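Local coordinates for uncharacterized protein (Deinococcus radiodurans, PDB 3GG7), which is of unknown function but binds manganese and probably acts as a metal-dependent hydrolase of ester bonds, as in the TatD family of DNases, at residues D11-P16 against A207-V212; G170-R175 against P198-D203; V191-D196 against E217-I222. One frame throughout, in Å; residues are numbered along the deposited sequence.

Interaction 1 of 3, residues D11-P16 against A207-V212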
loop_
_atom_site.group_PDB
_atom_site.type_symbol
_atom_site.label_atom_id
_atom_site.label_comp_id
_atom_site.label_asym_id
_atom_site.label_seq_id
_atom_site.Cartn_x
_atom_site.Cartn_y
_atom_site.Cartn_z
ATOM N N ASP A 11 -2.705 -5.250 11.988
ATOM C CA ASP A 11 -3.791 -6.021 12.595
ATOM C C ASP A 11 -3.682 -7.537 12.340
ATOM O O ASP A 11 -4.521 -8.308 12.820
ATOM C CB ASP A 11 -5.169 -5.438 12.221
ATOM C CG ASP A 11 -5.499 -5.562 10.748
ATOM O OD1 ASP A 11 -4.756 -6.247 9.995
ATOM O OD2 ASP A 11 -6.532 -4.936 10.356
ATOM N N LEU A 12 -2.654 -7.973 11.616
ATOM C CA LEU A 12 -2.468 -9.382 11.319
ATOM C C LEU A 12 -1.310 -9.996 12.114
ATOM O O LEU A 12 -1.037 -11.185 11.952
ATOM C CB LEU A 12 -2.259 -9.591 9.821
ATOM C CG LEU A 12 -3.438 -9.232 8.915
ATOM C CD1 LEU A 12 -3.131 -9.548 7.441
ATOM C CD2 LEU A 12 -4.741 -9.935 9.375
ATOM N N TYR A 13 -0.655 -9.199 12.958
ATOM C CA TYR A 13 0.392 -9.718 13.858
ATOM C C TYR A 13 -0.253 -10.416 15.054
ATOM O O TYR A 13 -1.369 -10.094 15.440
ATOM C CB TYR A 13 1.305 -8.599 14.337
ATOM C CG TYR A 13 2.245 -8.086 13.292
ATOM C CD1 TYR A 13 3.441 -8.736 13.018
ATOM C CD2 TYR A 13 1.930 -6.964 12.549
ATOM C CE1 TYR A 13 4.317 -8.267 12.043
ATOM C CE2 TYR A 13 2.808 -6.479 11.566
ATOM C CZ TYR A 13 3.997 -7.110 11.322
ATOM O OH TYR A 13 4.798 -6.575 10.312
ATOM N N PRO A 14 0.472 -11.365 15.676
ATOM C CA PRO A 14 -0.114 -11.937 16.886
ATOM C C PRO A 14 -0.402 -10.949 18.026
ATOM O O PRO A 14 -1.406 -11.122 18.736
ATOM C CB PRO A 14 0.933 -12.964 17.321
ATOM C CG PRO A 14 1.563 -13.401 16.075
ATOM C CD PRO A 14 1.577 -12.190 15.143
ATOM N N ASP A 15 0.415 -9.895 18.153
ATOM C CA ASP A 15 0.234 -8.855 19.166
ATOM C C ASP A 15 0.317 -7.481 18.479
ATOM O O ASP A 15 1.368 -6.842 18.514
ATOM C CB ASP A 15 1.325 -9.000 20.246
ATOM C CG ASP A 15 1.124 -8.092 21.440
ATOM O OD1 ASP A 15 0.378 -7.091 21.378
ATOM O OD2 ASP A 15 1.789 -8.346 22.472
ATOM N N PRO A 16 -0.791 -7.053 17.843
ATOM C CA PRO A 16 -0.737 -5.764 17.107
ATOM C C PRO A 16 -0.364 -4.558 17.933
ATOM O O PRO A 16 0.328 -3.649 17.447
ATOM C CB PRO A 16 -2.160 -5.624 16.560
ATOM C CG PRO A 16 -2.597 -7.038 16.361
ATOM C CD PRO A 16 -2.043 -7.777 17.563
ATOM N N ALA A 207 8.131 -10.231 8.301
ATOM C CA ALA A 207 8.674 -8.877 8.398
ATOM C C ALA A 207 7.973 -8.028 9.445
ATOM O O ALA A 207 6.756 -8.182 9.679
ATOM C CB ALA A 207 8.596 -8.178 7.071
ATOM N N LEU A 208 8.768 -7.184 10.100
ATOM C CA LEU A 208 8.287 -6.131 10.997
ATOM C C LEU A 208 8.521 -4.784 10.349
ATOM O O LEU A 208 9.392 -4.646 9.479
ATOM C CB LEU A 208 9.034 -6.191 12.336
ATOM C CG LEU A 208 8.684 -7.408 13.176
ATOM C CD1 LEU A 208 9.799 -7.584 14.217
ATOM C CD2 LEU A 208 7.292 -7.220 13.807
ATOM N N PRO A 209 7.760 -3.750 10.758
ATOM C CA PRO A 209 7.881 -2.441 10.100
ATOM C C PRO A 209 9.295 -1.874 10.047
ATOM O O PRO A 209 9.676 -1.239 9.049
ATOM C CB PRO A 209 6.943 -1.543 10.912
ATOM C CG PRO A 209 5.942 -2.476 11.475
ATOM C CD PRO A 209 6.655 -3.781 11.725
ATOM N N TRP A 210 10.081 -2.111 11.082
ATOM C CA TRP A 210 11.399 -1.530 11.128
ATOM C C TRP A 210 12.401 -2.266 10.221
ATOM O O TRP A 210 13.526 -1.799 10.032
ATOM C CB TRP A 210 11.899 -1.361 12.578
ATOM C CG TRP A 210 11.632 -2.487 13.514
ATOM C CD1 TRP A 210 12.503 -3.473 13.879
ATOM C CD2 TRP A 210 10.428 -2.731 14.242
ATOM N NE1 TRP A 210 11.917 -4.307 14.779
ATOM C CE2 TRP A 210 10.639 -3.881 15.027
ATOM C CE3 TRP A 210 9.184 -2.089 14.312
ATOM C CZ2 TRP A 210 9.645 -4.413 15.856
ATOM C CZ3 TRP A 210 8.207 -2.611 15.133
ATOM C CH2 TRP A 210 8.432 -3.766 15.890
ATOM N N ASP A 211 11.972 -3.359 9.577
ATOM C CA ASP A 211 12.779 -3.987 8.531
ATOM C C ASP A 211 12.831 -3.097 7.291
ATOM O O ASP A 211 13.560 -3.390 6.323
ATOM C CB ASP A 211 12.196 -5.349 8.112
ATOM C CG ASP A 211 12.359 -6.432 9.149
ATOM O OD1 ASP A 211 13.370 -6.439 9.889
ATOM O OD2 ASP A 211 11.479 -7.314 9.228
ATOM N N VAL A 212 12.038 -2.033 7.290
ATOM C CA VAL A 212 12.078 -1.028 6.218
ATOM C C VAL A 212 13.445 -0.341 6.142
ATOM O O VAL A 212 13.787 0.180 5.088
ATOM C CB VAL A 212 10.880 -0.003 6.317
ATOM C CG1 VAL A 212 11.136 1.092 7.324
ATOM C CG2 VAL A 212 10.542 0.590 4.950
#

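Interaction 2 of 3, residues G170-R175 against P198-D203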
loop_
_atom_site.group_PDB
_atom_site.type_symbol
_atom_site.label_atom_id
_atom_site.label_comp_id
_atom_site.label_asym_id
_atom_site.label_seq_id
_atom_site.Cartn_x
_atom_site.Cartn_y
_atom_site.Cartn_z
ATOM N N GLY A 170 9.325 -2.590 -1.386
ATOM C CA GLY A 170 9.678 -3.369 -0.224
ATOM C C GLY A 170 10.983 -4.119 -0.330
ATOM O O GLY A 170 11.724 -3.973 -1.312
ATOM N N PRO A 171 11.279 -4.945 0.675
ATOM C CA PRO A 171 12.555 -5.666 0.730
ATOM C C PRO A 171 12.859 -6.563 -0.471
ATOM O O PRO A 171 14.019 -6.647 -0.893
ATOM C CB PRO A 171 12.403 -6.517 1.986
ATOM C CG PRO A 171 11.499 -5.694 2.878
ATOM C CD PRO A 171 10.507 -5.095 1.923
ATOM N N THR A 172 11.850 -7.232 -1.022
ATOM C CA THR A 172 12.101 -8.172 -2.121
ATOM C C THR A 172 12.475 -7.404 -3.388
ATOM O O THR A 172 13.371 -7.815 -4.125
ATOM C CB THR A 172 10.910 -9.130 -2.379
ATOM O OG1 THR A 172 9.762 -8.393 -2.811
ATOM C CG2 THR A 172 10.561 -9.913 -1.133
ATOM N N MET A 173 11.831 -6.265 -3.616
ATOM C CA MET A 173 12.082 -5.457 -4.805
ATOM C C MET A 173 13.504 -4.891 -4.882
ATOM O O MET A 173 14.081 -4.833 -5.972
ATOM C CB MET A 173 11.059 -4.323 -4.912
ATOM C CG MET A 173 9.641 -4.808 -5.218
ATOM S SD MET A 173 8.454 -3.471 -5.421
ATOM C CE MET A 173 8.982 -2.723 -6.985
ATOM N N VAL A 174 14.070 -4.463 -3.756
ATOM C CA VAL A 174 15.414 -3.877 -3.773
ATOM C C VAL A 174 16.532 -4.922 -3.842
ATOM O O VAL A 174 17.678 -4.560 -4.107
ATOM C CB VAL A 174 15.692 -2.941 -2.566
ATOM C CG1 VAL A 174 14.692 -1.794 -2.533
ATOM C CG2 VAL A 174 15.728 -3.727 -1.257
ATOM N N ARG A 175 16.192 -6.192 -3.620
ATOM C CA ARG A 175 17.160 -7.301 -3.569
ATOM C C ARG A 175 17.115 -8.232 -4.793
ATOM O O ARG A 175 17.810 -9.261 -4.808
ATOM C CB ARG A 175 16.921 -8.130 -2.297
ATOM N N PRO A 198 2.752 -8.767 8.028
ATOM C CA PRO A 198 3.611 -9.962 8.192
ATOM C C PRO A 198 3.580 -10.899 6.970
ATOM O O PRO A 198 4.124 -12.012 7.034
ATOM C CB PRO A 198 2.980 -10.645 9.412
ATOM C CG PRO A 198 1.536 -10.375 9.266
ATOM C CD PRO A 198 1.410 -8.995 8.601
ATOM N N PHE A 199 2.940 -10.478 5.880
ATOM C CA PHE A 199 2.855 -11.287 4.657
ATOM C C PHE A 199 4.215 -11.559 4.044
ATOM O O PHE A 199 4.539 -12.704 3.671
ATOM C CB PHE A 199 1.998 -10.585 3.612
ATOM C CG PHE A 199 0.531 -10.699 3.847
ATOM C CD1 PHE A 199 -0.072 -11.945 3.925
ATOM C CD2 PHE A 199 -0.269 -9.574 3.913
ATOM C CE1 PHE A 199 -1.442 -12.059 4.118
ATOM C CE2 PHE A 199 -1.646 -9.684 4.106
ATOM C CZ PHE A 199 -2.230 -10.916 4.204
ATOM N N LEU A 200 5.014 -10.506 3.917
ATOM C CA LEU A 200 6.376 -10.630 3.450
ATOM C C LEU A 200 7.192 -11.345 4.512
ATOM O O LEU A 200 7.178 -10.971 5.683
ATOM C CB LEU A 200 7.004 -9.256 3.178
ATOM C CG LEU A 200 8.521 -9.386 2.896
ATOM C CD1 LEU A 200 8.749 -9.985 1.508
ATOM C CD2 LEU A 200 9.283 -8.091 3.071
ATOM N N GLU A 201 7.897 -12.383 4.095
ATOM C CA GLU A 201 8.875 -13.018 4.957
ATOM C C GLU A 201 10.285 -12.632 4.547
ATOM O O GLU A 201 10.612 -12.588 3.365
ATOM C CB GLU A 201 8.691 -14.526 4.939
ATOM C CG GLU A 201 7.460 -14.932 5.679
ATOM C CD GLU A 201 7.226 -16.413 5.648
ATOM O OE1 GLU A 201 8.104 -17.163 5.160
ATOM O OE2 GLU A 201 6.154 -16.821 6.116
ATOM N N LEU A 202 11.110 -12.317 5.541
ATOM C CA LEU A 202 12.541 -12.122 5.352
ATOM C C LEU A 202 13.233 -13.221 6.132
ATOM O O LEU A 202 12.966 -13.412 7.323
ATOM C CB LEU A 202 12.977 -10.764 5.896
ATOM C CG LEU A 202 12.366 -9.559 5.203
ATOM C CD1 LEU A 202 12.612 -8.292 6.022
ATOM C CD2 LEU A 202 12.922 -9.450 3.789
ATOM N N ASP A 203 14.089 -13.970 5.448
ATOM C CA ASP A 203 14.797 -15.091 6.060
ATOM C C ASP A 203 13.865 -16.048 6.826
ATOM O O ASP A 203 14.192 -16.513 7.919
ATOM C CB ASP A 203 15.941 -14.547 6.946
ATOM C CG ASP A 203 16.890 -13.624 6.170
ATOM O OD1 ASP A 203 17.461 -14.061 5.145
ATOM O OD2 ASP A 203 17.064 -12.450 6.563
#

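Interaction 3 of 3, residues V191-D196 against E217-I222. With MN (manganese (II) ion), chain B.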
loop_
_atom_site.group_PDB
_atom_site.type_symbol
_atom_site.label_atom_id
_atom_site.label_comp_id
_atom_site.label_asym_id
_atom_site.label_seq_id
_atom_site.Cartn_x
_atom_site.Cartn_y
_atom_site.Cartn_z
ATOM N N VAL A 191 8.506 7.575 -5.045
ATOM C CA VAL A 191 8.899 6.333 -4.392
ATOM C C VAL A 191 8.734 6.425 -2.872
ATOM O O VAL A 191 9.220 7.353 -2.230
ATOM C CB VAL A 191 10.318 5.920 -4.787
ATOM C CG1 VAL A 191 10.773 4.659 -4.055
ATOM C CG2 VAL A 191 10.332 5.658 -6.287
ATOM N N LEU A 192 7.989 5.460 -2.329
ATOM C CA LEU A 192 7.806 5.293 -0.886
ATOM C C LEU A 192 8.349 3.922 -0.538
ATOM O O LEU A 192 8.502 3.054 -1.401
ATOM C CB LEU A 192 6.301 5.366 -0.539
ATOM C CG LEU A 192 5.589 6.627 -1.013
ATOM C CD1 LEU A 192 4.103 6.495 -0.811
ATOM C CD2 LEU A 192 6.155 7.892 -0.331
ATOM N N THR A 193 8.604 3.706 0.747
ATOM C CA THR A 193 9.109 2.438 1.251
ATOM C C THR A 193 7.993 1.708 2.018
ATOM O O THR A 193 7.173 2.352 2.632
ATOM C CB THR A 193 10.329 2.664 2.166
ATOM O OG1 THR A 193 10.059 3.708 3.101
ATOM C CG2 THR A 193 11.579 3.064 1.348
ATOM N N GLU A 194 8.010 0.379 1.998
ATOM C CA GLU A 194 7.028 -0.458 2.730
ATOM C C GLU A 194 7.674 -1.762 3.168
ATOM O O GLU A 194 8.770 -2.088 2.698
ATOM C CB GLU A 194 5.822 -0.790 1.836
ATOM C CG GLU A 194 6.143 -1.716 0.640
ATOM C CD GLU A 194 4.887 -2.279 -0.054
ATOM O OE1 GLU A 194 3.995 -1.491 -0.419
ATOM O OE2 GLU A 194 4.793 -3.519 -0.188
ATOM N N THR A 195 7.011 -2.530 4.032
ATOM C CA THR A 195 7.354 -3.928 4.270
ATOM C C THR A 195 6.291 -4.940 3.824
ATOM O O THR A 195 6.616 -6.056 3.469
ATOM C CB THR A 195 7.647 -4.255 5.735
ATOM O OG1 THR A 195 6.459 -4.069 6.534
ATOM C CG2 THR A 195 8.810 -3.419 6.276
ATOM N N ASP A 196 5.010 -4.584 3.924
ATOM C CA ASP A 196 3.939 -5.553 3.790
ATOM C C ASP A 196 4.030 -6.687 4.829
ATOM O O ASP A 196 3.583 -7.821 4.566
ATOM C CB ASP A 196 3.856 -6.144 2.376
ATOM C CG ASP A 196 2.472 -6.706 2.056
ATOM O OD1 ASP A 196 1.475 -6.239 2.656
ATOM O OD2 ASP A 196 2.379 -7.607 1.186
ATOM N N GLU A 217 18.335 1.054 2.798
ATOM C CA GLU A 217 19.690 0.619 2.447
ATOM C C GLU A 217 19.724 0.112 1.009
ATOM O O GLU A 217 20.632 0.469 0.246
ATOM C CB GLU A 217 20.188 -0.443 3.430
ATOM C CG GLU A 217 20.455 0.148 4.820
ATOM C CD GLU A 217 20.717 -0.892 5.900
ATOM O OE1 GLU A 217 20.469 -2.096 5.659
ATOM O OE2 GLU A 217 21.165 -0.494 7.006
ATOM N N GLY A 218 18.729 -0.685 0.620
ATOM C CA GLY A 218 18.619 -1.164 -0.770
ATOM C C GLY A 218 18.515 -0.040 -1.795
ATOM O O GLY A 218 19.163 -0.078 -2.858
ATOM N N LEU A 219 17.687 0.956 -1.501
ATOM C CA LEU A 219 17.540 2.118 -2.369
ATOM C C LEU A 219 18.818 2.963 -2.423
ATOM O O LEU A 219 19.123 3.562 -3.458
ATOM C CB LEU A 219 16.376 2.999 -1.908
ATOM C CG LEU A 219 14.965 2.517 -2.251
ATOM C CD1 LEU A 219 13.909 3.447 -1.578
ATOM C CD2 LEU A 219 14.758 2.448 -3.767
ATOM N N SER A 220 19.532 3.057 -1.305
ATOM C CA SER A 220 20.826 3.763 -1.264
ATOM C C SER A 220 21.764 3.181 -2.330
ATOM O O SER A 220 22.448 3.923 -3.046
ATOM C CB SER A 220 21.455 3.644 0.137
ATOM O OG SER A 220 22.765 4.191 0.186
ATOM N N LYS A 221 21.773 1.858 -2.443
ATOM C CA LYS A 221 22.634 1.160 -3.405
ATOM C C LYS A 221 22.172 1.364 -4.844
ATOM O O LYS A 221 22.985 1.635 -5.744
ATOM C CB LYS A 221 22.666 -0.335 -3.096
ATOM C CG LYS A 221 23.335 -0.713 -1.791
ATOM C CD LYS A 221 23.285 -2.230 -1.605
ATOM C CE LYS A 221 23.963 -2.692 -0.316
ATOM N NZ LYS A 221 24.720 -3.976 -0.496
ATOM N N ILE A 222 20.868 1.217 -5.072
ATOM C CA ILE A 222 20.302 1.364 -6.403
ATOM C C ILE A 222 20.409 2.800 -6.908
ATOM O O ILE A 222 20.777 3.024 -8.065
ATOM C CB ILE A 222 18.829 0.892 -6.446
ATOM C CG1 ILE A 222 18.750 -0.606 -6.171
ATOM C CG2 ILE A 222 18.223 1.173 -7.801
ATOM C CD1 ILE A 222 17.357 -1.113 -5.846
HETATM MN MN MN B . -0.631 -5.943 1.985
HETATM O O HOH W 1 -0.163 -7.322 0.561
#

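Interaction 1 of 3, residues D11-P16 against A207-V212
The phenol of Y13 reaches across to the loop before helix 212-223 and gives its hydrogen to the backbone carbonyl of A207, with 2.6 Å between Y13 OH and A207 O. The acceptor lies at the ring edge, in the ring plane; the hydroxyl approaches at a C=O...O angle of 134° and is tilted 24° from the plane of the carbonyl. Beside this bond, L208 CD2 packs obliquely against the ring, 3.6 Å from Y13 CE1, and P209 CD lies at the same distance from Y13 OH. With CG set anti to its own carbonyl carbon (chi1 -73°), Y13 sends its ring out of the loop toward these three residues. Shortening the side chain to an alanine would probably leave the A207 carbonyl without this donor and open a gap beside L208 and P209. In the TIM-barrel fold of the TatD family this joins the loop after the first strand, 4-8, to the one leading into helix 212-223. Further out, a 3-10 turn shapes the second loop: L208 N donates to D211 OD2 over 2.9 Å, meeting the carboxylate from above its plane, while D211 N returns a bond to L208 O. The W210 indole lies with one face over L208 CB, 3.9 Å from the ring plane, and makes a cation-pi contact with R26. On the first loop D15 caps the start of helix 16-25 through A18 N, and V19 of that helix touches both Y13 and P209.

Interaction 2 of 3, residues G170-R175 against P198-D203
L200 pushes both of its methyls against the short, weakly bonded helical turn at about 171-174, one on each of two neighbouring residues. CD2 sits against the P171 ring, 3.3 Å from P171 CG and 3.4 Å from P171 CD, as the two side chains pass at a slant. CD1 comes even closer to T172, with 3.2 Å between L200 CD1 and T172 CG2; here the side chains run past each other in opposite directions. These carbon pairs are shorter than usual van der Waals contact, so the packing round L200 is tight. L200 gets there because its CG stands anti to the backbone N (chi1 171°), beside its carbonyl carbon. The flank is more open to solvent: L202, partly exposed, crosses the proline at about a right angle and touches it through one methyl, still closely, with 3.5 Å between L202 CD2 and P171 CB. Between the leucines, E201 points away and is exposed, as expected from the alternation of side chains along a strand. W149 also packs on T172 and L200. The contact is wholly apolar and joins the two segments that follow neighbouring strands, 166-169 and 191-193, at the metal-binding end of a TIM barrel.

Interaction 3 of 3, residues V191-D196 against E217-I222
V191 opens the strand with its side chain directed at helix 212-223, where its CG1 meets L219 tip to tip, a rather loose approach of 4.2 Å from V191 CG1 to L219 CD1. L192 turns its CB away from the helix, and its side chain packs on F6 and on N237 and V238 of helix 227-243. T193 returns to the helix side and makes the closer contact, 3.8 Å from T193 CG2 to L219 CD1, the two side chains meeting at a slant. Its chi1 of 47° places CG2 anti to the carbonyl carbon and OG1 between the backbone N and that carbon; the hydroxyl is thereby separated from the apolar contact and hydrogen-bonds I4 O of strand 4-8. A single leucine methyl, L219 CD1, thus bridges two residues that alternate along the strand, while I183 and V230 pack on the same leucine from other helices. This is the layering of a TIM barrel: strand 191-193, parallel to 166-169, is backed by the following helix, and the chain beyond the strand carries a metal ligand. E194, buried, uses both carboxylate oxygens, OE1 to S168 OG and OE2 to H148 ND1, so it probably orients that histidine, a predicted ligand of a second metal. T195 OG1 is hydrogen-bonded to D5 OD2 and to the backbone N of G197. The segment ends in D196, which binds manganese through one oxygen, with 2.2 Å between D196 OD1 and the ion; H7, H9 and E86 bind it too. A water 2.0 Å from the manganese donates a hydrogen bond to the other oxygen, 2.6 Å from D196 OD2, so the carboxylate grips both the ion and its water.

Interactions 1 and 2 are joined beside the small antiparallel pair 201-202 and 205-206, where A207 N lies 2.9 Å from L200 O in a probable hydrogen bond, and by L12 CD1, which packs 3.6 Å from F199 CZ. Interaction 3 runs alongside both: T193 CB is 3.5 Å from V212 CG2, and T195 O is 3.2 Å from L200 CB. The centres of interactions 2 and 3 are about 10 Å apart, and those of 1 and 3 about 17 Å. Of the six segments, only 191-196 supplies a manganese ligand; the nearest side-chain atoms of L200 and Y13 stand about 8 and 10 Å from the ion, so neither is in its first shell.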